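PDB 3G2B: PqqA binding protein from Xanthomonas campestris pv. campestris, which probably binds the peptide PqqA and presents it to PqqE during the biosynthesis of the cofactor pyrroloquinoline quinone. Local coordinates for residues Val47-Arg51 / Thr64-Phe69. Residues are numbered along the deposited sequence; the frame is centred on the assembly and turned at random.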
# COMPACT_ATOMS: atom_id res chain seq x y z
N VAL A 47 20.52 -2.54 -5.45
CA VAL A 47 21.32 -1.34 -5.64
C VAL A 47 20.44 -0.11 -5.83
O VAL A 47 20.71 0.94 -5.26
CB VAL A 47 22.25 -1.48 -6.86
CG1 VAL A 47 23.15 -0.26 -6.98
CG2 VAL A 47 23.10 -2.75 -6.72
N VAL A 48 19.39 -0.24 -6.64
CA VAL A 48 18.50 0.88 -6.90
C VAL A 48 17.88 1.41 -5.61
O VAL A 48 17.84 2.61 -5.38
CB VAL A 48 17.37 0.48 -7.87
CG1 VAL A 48 16.38 1.64 -8.03
CG2 VAL A 48 17.95 0.09 -9.22
N ALA A 49 17.39 0.50 -4.78
CA ALA A 49 16.76 0.88 -3.52
C ALA A 49 17.74 1.67 -2.65
O ALA A 49 17.35 2.60 -1.95
CB ALA A 49 16.29 -0.36 -2.78
N GLN A 50 19.01 1.29 -2.70
CA GLN A 50 20.05 1.95 -1.92
C GLN A 50 20.39 3.32 -2.51
O GLN A 50 20.75 4.24 -1.78
CB GLN A 50 21.30 1.06 -1.88
CG GLN A 50 22.48 1.60 -1.06
CD GLN A 50 23.39 2.52 -1.85
OE1 GLN A 50 23.72 2.25 -3.00
NE2 GLN A 50 23.81 3.62 -1.23
N ARG A 51 20.24 3.45 -3.82
CA ARG A 51 20.55 4.70 -4.51
C ARG A 51 19.49 5.80 -4.40
O ARG A 51 19.80 6.97 -4.63
CB ARG A 51 20.84 4.42 -5.99
CG ARG A 51 22.08 3.56 -6.21
CD ARG A 51 23.31 4.21 -5.59
NE ARG A 51 24.48 3.34 -5.62
CZ ARG A 51 25.24 3.12 -6.69
NH1 ARG A 51 26.27 2.29 -6.60
NH2 ARG A 51 24.97 3.72 -7.84
N THR A 64 23.77 6.15 -14.18
CA THR A 64 24.87 5.85 -13.27
C THR A 64 25.13 4.35 -13.19
O THR A 64 26.25 3.89 -13.39
CB THR A 64 24.57 6.38 -11.84
OG1 THR A 64 24.50 7.82 -11.88
CG2 THR A 64 25.65 5.96 -10.86
N LEU A 65 24.08 3.59 -12.89
CA LEU A 65 24.22 2.14 -12.78
C LEU A 65 24.65 1.46 -14.08
O LEU A 65 25.48 0.55 -14.06
CB LEU A 65 22.91 1.52 -12.28
CG LEU A 65 22.49 1.91 -10.87
CD1 LEU A 65 21.27 1.10 -10.46
CD2 LEU A 65 23.64 1.67 -9.90
N ALA A 66 24.10 1.90 -15.21
CA ALA A 66 24.48 1.28 -16.46
C ALA A 66 25.97 1.51 -16.72
O ALA A 66 26.67 0.61 -17.18
CB ALA A 66 23.64 1.83 -17.62
N ALA A 67 26.45 2.70 -16.40
CA ALA A 67 27.86 3.02 -16.60
C ALA A 67 28.73 2.20 -15.66
O ALA A 67 29.77 1.68 -16.06
CB ALA A 67 28.10 4.51 -16.39
N GLU A 68 28.30 2.08 -14.40
CA GLU A 68 29.05 1.32 -13.41
C GLU A 68 29.12 -0.17 -13.75
O GLU A 68 30.16 -0.81 -13.55
CB GLU A 68 28.44 1.47 -12.02
CG GLU A 68 28.42 2.90 -11.48
CD GLU A 68 27.95 2.97 -10.04
OE1 GLU A 68 27.27 2.04 -9.58
OE2 GLU A 68 28.27 3.98 -9.37
N PHE A 69 28.02 -0.71 -14.25
CA PHE A 69 27.97 -2.14 -14.57
C PHE A 69 28.19 -2.47 -16.05
O PHE A 69 27.94 -3.59 -16.48
CB PHE A 69 26.63 -2.71 -14.09
CG PHE A 69 26.50 -2.74 -12.60
CD1 PHE A 69 26.79 -3.89 -11.88
CD2 PHE A 69 26.14 -1.59 -11.90
CE1 PHE A 69 26.73 -3.90 -10.49
CE2 PHE A 69 26.08 -1.59 -10.51
CZ PHE A 69 26.37 -2.74 -9.80
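Leu65 is the apolar centre: its CD2 lies 3.5 Å from Val47 CG1 and its CD1 3.7 Å from Val48 CG2, so one leucine tip meets two consecutive valines. Val48 also touches Val80 and Leu83 of helix 73-89. Further out, Phe69, the first residue to leave helical geometry after helix 58-68, approaches Val47 loosely, CZ to CG2 at 4.5 Å. Arg51 spans the change from apolar to polar. Its NH2 passes 3.2 Å from Leu65 CD2, while NH1 forms a salt bridge to Glu68 OE1 (3.2 Å, N-H...O 154°); the second bond, NH2 to the same OE1, is weak at 3.3 Å. Gln50 OE1 accepts a hydrogen bond from Arg51 NE (2.9 Å). The axes of segments 47-51 and 64-68 come no closer than 12.1 Å, with 131° between their N-to-C directions, and every close pair is side chain to side chain. The chemistry implies a small hydrophobic junction between helices 44-51 and 58-68, bordered by an ion pair, consistent with a helix-turn-helix-like domain completed by helix 73-89.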